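Side-chain contacts in uncharacterized DUF3829-like protein (PDB 3RH3), which is of unknown function but folds as an all-helical protein and is probably made as a membrane-attached lipoprotein: residues A[87-90]-A[91-95]; A[128-131]-A[132-136]; A[178-181]-A[182-185]. All blocks are in the same frame, centred on the assembly; numbering follows the deposited sequence. Where two conformers were deposited one is given.

Interaction 1: residues A[87-90]-A[91-95]; sequences QNYA and GLFNV
Y89 and F93, four residues apart on the α-helix 79-111, form an i/i+4 aromatic pair on one side of this long helix in an all-helical fold. Their side chains run side by side and point the same way, and the rings meet through CD1 of Y89 and CE2 of F93, 3.9 Å apart, in an oblique approach. CG of F93 is anti to its own carbonyl carbon (chi1 -71°), which lays the ring back over the preceding turn. As a result CD2 of F93 comes close to the carbonyl oxygen of Y89, at 2.9 Å, a separation too short to be taken at face value. The same oxygen accepts the backbone N-H of F93 at 3.1 Å, and the bond is nearly straight (175°), so one carbonyl oxygen meets both the backbone N-H and CD2 of F93. L92 supplies the neighbouring surface: its CD2 sits 4.1 Å above the plane of the F93 ring, over the centre, and thus covers one face.

Three further i to i+4 backbone bonds hold this stretch, from G91, L92 and N94 to Q87, N88 and A90. They fix the turn on which the aromatic pair is mounted. Helix 10-32 receives both rings, with Y21 and L29 against Y89 and V32 against F93, while the Y89 hydroxyl is hydrogen-bonded to S25. On another side of the turn N88 faces helix 115-154, touching Y135, V138 and I139, and its amide nitrogen bonds back to the carbonyl of N84. The contact therefore joins helix 79-111 to two neighbours at once. On the same turn, CB of L92 stands 3.3 Å from the carbonyl oxygen of N88.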
ATOM      1  N   GLN A  87      -8.016  11.860 -10.790  1.00 40.49           N
ATOM      2  CA  GLN A  87      -7.780  11.047 -11.974  1.00 41.21           C
ATOM      3  C   GLN A  87      -7.402   9.608 -11.593  1.00 41.51           C
ATOM      4  O   GLN A  87      -7.867   8.652 -12.221  1.00 41.79           O
ATOM      5  CB  GLN A  87      -6.664  11.698 -12.788  1.00 43.42           C
ATOM      6  CG  GLN A  87      -6.464  11.151 -14.187  1.00 69.67           C
ATOM      7  CD  GLN A  87      -5.264  11.821 -14.809  1.00 92.12           C
ATOM      8  OE1 GLN A  87      -5.205  13.050 -14.951  1.00 83.89           O
ATOM      9  NE2 GLN A  87      -4.260  11.032 -15.143  1.00 89.40           N
ATOM     10  N   ASN A  88      -6.585   9.462 -10.557  1.00 36.10           N
ATOM     11  CA  ASN A  88      -6.134   8.151 -10.113  1.00 36.16           C
ATOM     12  C   ASN A  88      -7.246   7.376  -9.397  1.00 40.38           C
ATOM     13  O   ASN A  88      -7.347   6.167  -9.594  1.00 39.40           O
ATOM     14  CB  ASN A  88      -4.876   8.259  -9.281  1.00 34.15           C
ATOM     15  CG  ASN A  88      -3.699   8.406 -10.197  1.00 51.46           C
ATOM     16  OD1 ASN A  88      -3.264   7.440 -10.832  1.00 52.76           O
ATOM     17  ND2 ASN A  88      -3.253   9.643 -10.418  1.00 38.61           N
ATOM     18  N   TYR A  89      -8.101   8.061  -8.640  1.00 38.74           N
ATOM     19  CA  TYR A  89      -9.250   7.423  -8.003  1.00 39.11           C
ATOM     20  C   TYR A  89     -10.277   7.035  -9.060  1.00 44.42           C
ATOM     21  O   TYR A  89     -10.913   6.003  -8.917  1.00 44.67           O
ATOM     22  CB  TYR A  89      -9.895   8.346  -6.969  1.00 39.61           C
ATOM     23  CG  TYR A  89      -9.373   8.130  -5.570  1.00 40.64           C
ATOM     24  CD1 TYR A  89      -9.550   6.914  -4.919  1.00 41.15           C
ATOM     25  CD2 TYR A  89      -8.752   9.165  -4.868  1.00 41.40           C
ATOM     26  CE1 TYR A  89      -9.112   6.726  -3.613  1.00 41.49           C
ATOM     27  CE2 TYR A  89      -8.278   8.974  -3.575  1.00 40.88           C
ATOM     28  CZ  TYR A  89      -8.475   7.759  -2.949  1.00 47.55           C
ATOM     29  OH  TYR A  89      -8.053   7.576  -1.665  1.00 49.04           O
ATOM     30  N   ALA A  90     -10.427   7.854 -10.127  1.00 40.84           N
ATOM     31  CA  ALA A  90     -11.350   7.538 -11.202  1.00 42.19           C
ATOM     32  C   ALA A  90     -10.846   6.291 -11.928  1.00 46.88           C
ATOM     33  O   ALA A  90     -11.617   5.367 -12.155  1.00 48.77           O
ATOM     34  CB  ALA A  90     -11.488   8.718 -12.163  1.00 43.47           C
ATOM     35  N   GLY A  91      -9.545   6.249 -12.214  1.00 41.06           N
ATOM     36  CA  GLY A  91      -8.929   5.111 -12.868  1.00 41.05           C
ATOM     37  C   GLY A  91      -9.086   3.877 -12.006  1.00 45.42           C
ATOM     38  O   GLY A  91      -9.574   2.840 -12.474  1.00 46.27           O
ATOM     39  N   LEU A  92      -8.751   4.006 -10.717  1.00 39.80           N
ATOM     40  CA  LEU A  92      -8.879   2.893  -9.790  1.00 40.06           C
ATOM     41  C   LEU A  92     -10.295   2.255  -9.861  1.00 46.79           C
ATOM     42  O   LEU A  92     -10.391   1.068 -10.163  1.00 46.63           O
ATOM     43  CB  LEU A  92      -8.541   3.335  -8.365  1.00 39.64           C
ATOM     44  CG  LEU A  92      -8.540   2.220  -7.333  1.00 44.99           C
ATOM     45  CD1 LEU A  92      -7.253   2.206  -6.562  1.00 43.87           C
ATOM     46  CD2 LEU A  92      -9.737   2.337  -6.413  1.00 48.77           C
ATOM     47  N   PHE A  93     -11.377   3.050  -9.636  1.00 45.52           N
ATOM     48  CA  PHE A  93     -12.764   2.565  -9.638  1.00 45.96           C
ATOM     49  C   PHE A  93     -13.200   2.006 -10.997  1.00 50.93           C
ATOM     50  O   PHE A  93     -13.961   1.031 -11.024  1.00 51.80           O
ATOM     51  CB  PHE A  93     -13.738   3.647  -9.150  1.00 47.93           C
ATOM     52  CG  PHE A  93     -13.597   3.918  -7.665  1.00 49.13           C
ATOM     53  CD1 PHE A  93     -13.909   2.940  -6.727  1.00 53.33           C
ATOM     54  CD2 PHE A  93     -13.153   5.152  -7.203  1.00 50.62           C
ATOM     55  CE1 PHE A  93     -13.742   3.181  -5.356  1.00 53.78           C
ATOM     56  CE2 PHE A  93     -12.992   5.393  -5.835  1.00 52.92           C
ATOM     57  CZ  PHE A  93     -13.284   4.407  -4.921  1.00 51.37           C
ATOM     58  N   ASN A  94     -12.698   2.586 -12.106  1.00 47.00           N
ATOM     59  CA  ASN A  94     -12.995   2.138 -13.467  0.50 48.43           C
ATOM     60  C   ASN A  94     -12.410   0.726 -13.695  1.00 53.09           C
ATOM     61  O   ASN A  94     -13.121  -0.180 -14.141  1.00 54.55           O
ATOM     62  CB  ASN A  94     -12.441   3.161 -14.489  0.50 50.12           C
ATOM     63  CG  ASN A  94     -12.331   2.721 -15.937  0.50 74.55           C
ATOM     64  OD1 ASN A  94     -11.286   2.904 -16.575  0.50 68.48           O
ATOM     65  ND2 ASN A  94     -13.406   2.182 -16.506  0.50 67.74           N
ATOM     66  N   VAL A  95     -11.117   0.531 -13.367  1.00 48.72           N
ATOM     67  CA  VAL A  95     -10.488  -0.783 -13.569  1.00 49.07           C
ATOM     68  C   VAL A  95     -11.086  -1.809 -12.558  1.00 52.50           C
ATOM     69  O   VAL A  95     -11.248  -2.961 -12.933  1.00 52.72           O
ATOM     70  CB  VAL A  95      -8.933  -0.790 -13.599  1.00 51.90           C
ATOM     71  CG1 VAL A  95      -8.398   0.125 -14.700  1.00 51.35           C
ATOM     72  CG2 VAL A  95      -8.324  -0.431 -12.253  1.00 50.32           C
TER

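Interaction 2: residues A[128-131]-A[132-136]; sequences LSVE and LSEYK. With EDO (1,2-ethanediol), chain E.
V130 and E134 meet one turn apart on helix 115-154, where CG1 of the valine lies 3.9 Å from OE2 of the glutamate. The two side chains cross at a slant, and the carboxylate end of E134 passes alongside the valine methyl. CG of E134 is anti to its carbonyl carbon (chi1 -77°), which turns the chain back over the earlier turn. Y135 does likewise with its ring: CD2 stands 3.2 Å from the carbonyl oxygen of E131.

Backbone hydrogen bonds of the i to i+4 α-helical pattern underlie these contacts. L132, S133, E134 and Y135 donate to L128, S129, V130 and E131, the shortest being E134 N to V130 O at 2.8 Å.

Polar side chains leave the helix toward other parts of the fold. The hydroxyl of S133 is hydrogen-bonded to N179 and R183. K136 has two conformers; in the one described here its NZ bonds to the carbonyl of A33 and donates to O2 of an ethanediol, probably from the crystallisation liquor, at 3.1 Å.

OE1 of E131 and OE1 of E134 are 6.1 Å apart, and E134 OE2 and R183 NH1 form a long, weak ion pair. Mutual repulsion is thus probably mild, and the hydroxyl of S133, rather than a close salt bridge, supplies the firmer link from this turn to R183.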
ATOM      1  N   LEU A 128      -5.810  -6.105 -15.403  1.00 46.73           N
ATOM      2  CA  LEU A 128      -6.598  -5.153 -14.605  1.00 45.69           C
ATOM      3  C   LEU A 128      -6.182  -5.138 -13.132  1.00 47.16           C
ATOM      4  O   LEU A 128      -6.164  -4.064 -12.534  1.00 44.71           O
ATOM      5  CB  LEU A 128      -8.104  -5.409 -14.725  1.00 47.04           C
ATOM      6  CG  LEU A 128      -8.722  -5.047 -16.088  1.00 53.47           C
ATOM      7  CD1 LEU A 128     -10.051  -5.728 -16.269  1.00 55.59           C
ATOM      8  CD2 LEU A 128      -8.865  -3.543 -16.268  1.00 55.14           C
ATOM      9  N   SER A 129      -5.807  -6.308 -12.562  1.00 43.84           N
ATOM     10  CA  SER A 129      -5.380  -6.398 -11.166  1.00 42.21           C
ATOM     11  C   SER A 129      -4.092  -5.599 -10.925  1.00 43.71           C
ATOM     12  O   SER A 129      -3.941  -5.003  -9.871  1.00 40.73           O
ATOM     13  CB  SER A 129      -5.192  -7.855 -10.750  1.00 43.63           C
ATOM     14  OG  SER A 129      -4.166  -8.511 -11.474  1.00 47.38           O
ATOM     15  N   VAL A 130      -3.190  -5.567 -11.918  1.00 42.70           N
ATOM     16  CA  VAL A 130      -1.931  -4.825 -11.836  1.00 42.78           C
ATOM     17  C   VAL A 130      -2.245  -3.329 -11.917  1.00 45.60           C
ATOM     18  O   VAL A 130      -1.750  -2.556 -11.096  1.00 44.35           O
ATOM     19  CB  VAL A 130      -0.914  -5.296 -12.911  1.00 47.57           C
ATOM     20  CG1 VAL A 130       0.338  -4.424 -12.911  1.00 46.91           C
ATOM     21  CG2 VAL A 130      -0.533  -6.753 -12.671  1.00 47.47           C
ATOM     22  N   GLU A 131      -3.118  -2.942 -12.865  1.00 43.26           N
ATOM     23  CA  GLU A 131      -3.588  -1.555 -13.041  1.00 42.98           C
ATOM     24  C   GLU A 131      -4.200  -1.028 -11.735  1.00 44.24           C
ATOM     25  O   GLU A 131      -3.818   0.052 -11.280  1.00 42.15           O
ATOM     26  CB  GLU A 131      -4.602  -1.458 -14.187  1.00 45.67           C
ATOM     27  CG  GLU A 131      -3.980  -1.605 -15.564  1.00 54.19           C
ATOM     28  CD  GLU A 131      -4.857  -1.149 -16.713  1.00 84.72           C
ATOM     29  OE1 GLU A 131      -5.185   0.059 -16.772  1.00 97.15           O
ATOM     30  OE2 GLU A 131      -5.180  -1.991 -17.581  1.00 76.72           O
ATOM     31  N   LEU A 132      -5.058  -1.839 -11.085  1.00 40.91           N
ATOM     32  CA  LEU A 132      -5.694  -1.485  -9.808  1.00 41.36           C
ATOM     33  C   LEU A 132      -4.641  -1.247  -8.708  1.00 44.44           C
ATOM     34  O   LEU A 132      -4.756  -0.296  -7.925  1.00 44.39           O
ATOM     35  CB  LEU A 132      -6.673  -2.591  -9.397  1.00 42.55           C
ATOM     36  CG  LEU A 132      -7.591  -2.307  -8.211  1.00 49.18           C
ATOM     37  CD1 LEU A 132      -8.649  -1.284  -8.564  1.00 50.64           C
ATOM     38  CD2 LEU A 132      -8.350  -3.528  -7.854  1.00 53.72           C
ATOM     39  N   SER A 133      -3.616  -2.109  -8.675  1.00 38.72           N
ATOM     40  CA  SER A 133      -2.517  -2.039  -7.734  1.00 36.32           C
ATOM     41  C   SER A 133      -1.666  -0.784  -7.975  1.00 39.45           C
ATOM     42  O   SER A 133      -1.282  -0.126  -7.012  1.00 37.42           O
ATOM     43  CB  SER A 133      -1.675  -3.308  -7.825  1.00 36.96           C
ATOM     44  OG  SER A 133      -0.755  -3.323  -6.752  1.00 40.87           O
ATOM     45  N   GLU A 134      -1.390  -0.454  -9.255  1.00 36.99           N
ATOM     46  CA  GLU A 134      -0.635   0.725  -9.663  1.00 37.08           C
ATOM     47  C   GLU A 134      -1.364   2.008  -9.270  1.00 39.23           C
ATOM     48  O   GLU A 134      -0.722   2.903  -8.723  1.00 38.41           O
ATOM     49  CB  GLU A 134      -0.336   0.708 -11.183  1.00 39.87           C
ATOM     50  CG  GLU A 134       0.800  -0.245 -11.526  1.00 54.93           C
ATOM     51  CD  GLU A 134       1.091  -0.575 -12.983  1.00 85.11           C
ATOM     52  OE1 GLU A 134       0.180  -0.448 -13.837  1.00 64.93           O
ATOM     53  OE2 GLU A 134       2.229  -1.026 -13.256  1.00 88.12           O
ATOM     54  N   TYR A 135      -2.688   2.103  -9.511  1.00 34.83           N
ATOM     55  CA  TYR A 135      -3.484   3.279  -9.147  1.00 35.58           C
ATOM     56  C   TYR A 135      -3.407   3.548  -7.637  1.00 40.74           C
ATOM     57  O   TYR A 135      -3.173   4.695  -7.225  1.00 40.72           O
ATOM     58  CB  TYR A 135      -4.936   3.140  -9.601  1.00 37.62           C
ATOM     59  CG  TYR A 135      -5.129   3.447 -11.066  1.00 40.44           C
ATOM     60  CD1 TYR A 135      -4.710   4.661 -11.607  1.00 41.93           C
ATOM     61  CD2 TYR A 135      -5.792   2.555 -11.902  1.00 42.54           C
ATOM     62  CE1 TYR A 135      -4.905   4.959 -12.956  1.00 42.35           C
ATOM     63  CE2 TYR A 135      -6.004   2.846 -13.248  1.00 44.22           C
ATOM     64  CZ  TYR A 135      -5.549   4.043 -13.776  1.00 52.10           C
ATOM     65  OH  TYR A 135      -5.772   4.313 -15.109  1.00 55.58           O
ATOM     66  N   LYS A 136      -3.562   2.472  -6.836  1.00 35.74           N
ATOM     67  CA  LYS A 136      -3.473   2.528  -5.393  0.67 34.44           C
ATOM     68  C   LYS A 136      -2.082   3.036  -4.989  1.00 39.59           C
ATOM     69  O   LYS A 136      -1.978   3.913  -4.126  1.00 39.60           O
ATOM     70  CB  LYS A 136      -3.772   1.140  -4.805  0.67 35.76           C
ATOM     71  CG  LYS A 136      -3.881   1.115  -3.283  0.67 43.98           C
ATOM     72  CD  LYS A 136      -4.396  -0.223  -2.740  0.67 45.82           C
ATOM     73  CE  LYS A 136      -3.444  -1.370  -2.940  0.67 38.61           C
ATOM     74  NZ  LYS A 136      -3.846  -2.587  -2.179  0.67 45.77           N
TER
HETATM   75  C1  EDO E 295      -4.994  -5.437  -6.128  1.00 57.77           C
HETATM   76  O1  EDO E 295      -4.864  -5.561  -7.552  1.00 54.31           O
HETATM   77  C2  EDO E 295      -4.654  -4.035  -5.630  1.00 57.01           C
HETATM   78  O2  EDO E 295      -3.443  -4.083  -4.856  1.00 61.50           O

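Interaction 3: residues A[178-181]-A[182-185]; sequences MNLY and SRKH. With EDO (1,2-ethanediol), chain D; EDO (1,2-ethanediol), chain E.
S182 turns its hydroxyl back onto N179 just beyond the last turn of helix 161-181, OG donating to the carbonyl oxygen of N179 at 2.9 Å. With chi1 at 85° the hydroxyl lies between the backbone N and the carbonyl carbon, which brings OG to the N179 carbonyl oxygen; it meets that carbonyl well off the C=O line, at 118°. The backbone N of S182 closes the final α-helical turn on the carbonyl oxygen of M178, a selenomethionine, at 2.8 Å. One residue thus occupies two successive carbonyls.

This side is tightly packed. R183 runs extended alongside L180, and CD2 of L180 lies 3.6 Å above one face of the guanidinium, displaced toward its rim. N179 crosses R183 obliquely, its amide plane turned 83° from the guanidinium plane, with ND2 of N179 3.7 Å from NH2 of R183. Partners on helix 115-154 hold these polar groups: N179 bonds to S133 and Q137, and R183 NE to S133. Y181, packed among helices 189-207, 216-240 and 247-257, bonds through its hydroxyl to S246.

Beyond R183, centre of an inverse γ-turn closed by a weak bond from K184 N to S182 O, the chain leaves the helix and reaches the exposed H185. Here O2 of an ethanediol, probably from the crystallisation liquor, accepts the backbone N-H of H185 at 3.1 Å, and its O1, at the edge of the imidazole, makes a weak bond to ND1 of H185 at 3.4 Å. K184 pairs with E46, and H185 stacks on Y126.

The chemistry implies a helix end where S182 bonds the carbonyl oxygens of M178 and N179 through its N and OG, while the L180 methyl CD2 covers one guanidinium face of R183, whose ion pairs with E134 and D188 are long and weak.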
HETATM    1  N   MSE A 178       4.818  -4.402  -0.087  1.00 32.57           N
HETATM    2  CA  MSE A 178       3.772  -5.426  -0.026  1.00 32.25           C
HETATM    3  C   MSE A 178       2.839  -5.283  -1.216  1.00 36.08           C
HETATM    4  O   MSE A 178       2.472  -6.289  -1.819  1.00 34.91           O
HETATM    5  CB  MSE A 178       3.013  -5.360   1.305  1.00 33.65           C
HETATM    6  CG  MSE A 178       3.836  -5.988   2.454  1.00 39.02           C
HETATM    7 SE   MSE A 178       3.956  -7.924   2.230  0.75 44.36          SE
HETATM    8  CE  MSE A 178       2.309  -8.346   3.070  1.00 42.80           C
ATOM      9  N   ASN A 179       2.518  -4.044  -1.590  1.00 34.05           N
ATOM     10  CA  ASN A 179       1.684  -3.764  -2.759  1.00 34.41           C
ATOM     11  C   ASN A 179       2.338  -4.288  -4.045  1.00 34.95           C
ATOM     12  O   ASN A 179       1.656  -4.905  -4.866  1.00 34.26           O
ATOM     13  CB  ASN A 179       1.397  -2.266  -2.888  1.00 37.94           C
ATOM     14  CG  ASN A 179       0.392  -1.940  -3.966  1.00 49.03           C
ATOM     15  OD1 ASN A 179      -0.638  -2.591  -4.117  1.00 48.68           O
ATOM     16  ND2 ASN A 179       0.702  -0.976  -4.786  1.00 46.84           N
ATOM     17  N   LEU A 180       3.649  -4.076  -4.196  1.00 30.81           N
ATOM     18  CA  LEU A 180       4.401  -4.555  -5.355  1.00 32.28           C
ATOM     19  C   LEU A 180       4.494  -6.069  -5.369  1.00 36.77           C
ATOM     20  O   LEU A 180       4.405  -6.686  -6.435  1.00 37.81           O
ATOM     21  CB  LEU A 180       5.806  -3.933  -5.400  1.00 32.76           C
ATOM     22  CG  LEU A 180       5.820  -2.421  -5.725  1.00 38.47           C
ATOM     23  CD1 LEU A 180       7.132  -1.769  -5.279  1.00 37.69           C
ATOM     24  CD2 LEU A 180       5.488  -2.160  -7.198  1.00 41.29           C
ATOM     25  N   TYR A 181       4.652  -6.678  -4.177  1.00 31.62           N
ATOM     26  CA  TYR A 181       4.717  -8.116  -4.066  1.00 30.76           C
ATOM     27  C   TYR A 181       3.344  -8.761  -4.351  1.00 33.78           C
ATOM     28  O   TYR A 181       3.298  -9.772  -5.059  1.00 33.71           O
ATOM     29  CB  TYR A 181       5.230  -8.532  -2.684  1.00 31.26           C
ATOM     30  CG  TYR A 181       5.283 -10.033  -2.545  1.00 32.36           C
ATOM     31  CD1 TYR A 181       6.325 -10.770  -3.113  1.00 32.54           C
ATOM     32  CD2 TYR A 181       4.242 -10.734  -1.938  1.00 33.36           C
ATOM     33  CE1 TYR A 181       6.301 -12.158  -3.127  1.00 31.67           C
ATOM     34  CE2 TYR A 181       4.240 -12.125  -1.892  1.00 34.36           C
ATOM     35  CZ  TYR A 181       5.288 -12.833  -2.463  1.00 34.63           C
ATOM     36  OH  TYR A 181       5.247 -14.204  -2.467  1.00 33.65           O
ATOM     37  N   SER A 182       2.255  -8.183  -3.802  1.00 31.70           N
ATOM     38  CA  SER A 182       0.867  -8.676  -3.851  1.00 34.51           C
ATOM     39  C   SER A 182       0.266  -8.893  -5.265  1.00 40.20           C
ATOM     40  O   SER A 182      -0.891  -9.272  -5.371  1.00 42.38           O
ATOM     41  CB  SER A 182      -0.039  -7.703  -3.098  1.00 39.42           C
ATOM     42  OG  SER A 182      -0.501  -6.600  -3.872  1.00 50.84           O
ATOM     43  N   ARG A 183       0.998  -8.594  -6.320  1.00 37.55           N
ATOM     44  CA  ARG A 183       0.505  -8.678  -7.684  1.00 37.99           C
ATOM     45  C   ARG A 183       0.649 -10.099  -8.203  1.00 42.66           C
ATOM     46  O   ARG A 183       1.669 -10.470  -8.790  1.00 44.26           O
ATOM     47  CB  ARG A 183       1.236  -7.668  -8.585  1.00 38.95           C
ATOM     48  CG  ARG A 183       1.054  -6.243  -8.123  1.00 40.04           C
ATOM     49  CD  ARG A 183       1.965  -5.280  -8.825  1.00 43.52           C
ATOM     50  NE  ARG A 183       1.737  -3.957  -8.266  1.00 38.51           N
ATOM     51  CZ  ARG A 183       2.153  -2.817  -8.794  1.00 53.04           C
ATOM     52  NH1 ARG A 183       2.850  -2.816  -9.925  1.00 55.11           N
ATOM     53  NH2 ARG A 183       1.864  -1.665  -8.204  1.00 39.16           N
ATOM     54  N   LYS A 184      -0.373 -10.900  -7.939  1.00 37.93           N
ATOM     55  CA  LYS A 184      -0.484 -12.278  -8.381  1.00 38.31           C
ATOM     56  C   LYS A 184      -0.335 -12.318  -9.900  1.00 44.27           C
ATOM     57  O   LYS A 184      -0.929 -11.500 -10.593  1.00 43.52           O
ATOM     58  CB  LYS A 184      -1.830 -12.831  -7.915  1.00 40.40           C
ATOM     59  CG  LYS A 184      -2.162 -14.225  -8.348  1.00 45.48           C
ATOM     60  CD  LYS A 184      -3.335 -14.736  -7.531  1.00 51.81           C
ATOM     61  CE  LYS A 184      -3.978 -15.917  -8.205  1.00 61.01           C
ATOM     62  NZ  LYS A 184      -3.095 -17.106  -8.195  1.00 62.90           N
ATOM     63  N   HIS A 185       0.547 -13.212 -10.394  1.00 43.93           N
ATOM     64  CA  HIS A 185       0.898 -13.402 -11.807  1.00 45.31           C
ATOM     65  C   HIS A 185       1.812 -12.277 -12.343  1.00 47.45           C
ATOM     66  O   HIS A 185       2.122 -12.273 -13.537  1.00 49.22           O
ATOM     67  CB  HIS A 185      -0.352 -13.525 -12.676  1.00 48.34           C
ATOM     68  CG  HIS A 185      -0.170 -14.373 -13.890  1.00 54.06           C
ATOM     69  ND1 HIS A 185      -0.132 -15.750 -13.807  1.00 57.58           N
ATOM     70  CD2 HIS A 185      -0.079 -14.007 -15.191  1.00 57.13           C
ATOM     71  CE1 HIS A 185      -0.005 -16.180 -15.055  1.00 58.73           C
ATOM     72  NE2 HIS A 185       0.025 -15.166 -15.923  1.00 58.70           N
TER
HETATM   73  C1  EDO D 294      -0.012 -17.333  -9.520  1.00 49.92           C
HETATM   74  O1  EDO D 294      -0.660 -16.602 -10.575  1.00 54.04           O
HETATM   75  C2  EDO D 294       0.619 -16.404  -8.478  1.00 47.79           C
HETATM   76  O2  EDO D 294       1.757 -15.631  -8.936  1.00 41.96           O
HETATM   77  C1  EDO E 295      -4.994  -5.437  -6.128  1.00 57.77           C
HETATM   78  O1  EDO E 295      -4.864  -5.561  -7.552  1.00 54.31           O
HETATM   79  C2  EDO E 295      -4.654  -4.035  -5.630  1.00 57.01           C
HETATM   80  O2  EDO E 295      -3.443  -4.083  -4.856  1.00 61.50           O

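In the fold
The three contacts lie in series along the chain, on helices 79-111 and 115-154 and at the end of helix 161-181, and interaction 2 stands between the others. Its centre is 9 Å from that of interaction 1 and 10 Å from that of interaction 3, whereas the centres of interactions 1 and 3 are 19 Å apart, with nearest atoms about 9 Å from each other. Interactions 1 and 2 meet by packing, as where L92 O lies 3.3 Å from L132 CD1. The join between interactions 2 and 3 is polar: besides the serine hydroxyl, S133 O probably accepts a hydrogen bond from N179 ND2 at 3.1 Å. It links the two sequence-family regions, and one ethanediol touches both contacts. No active site is known.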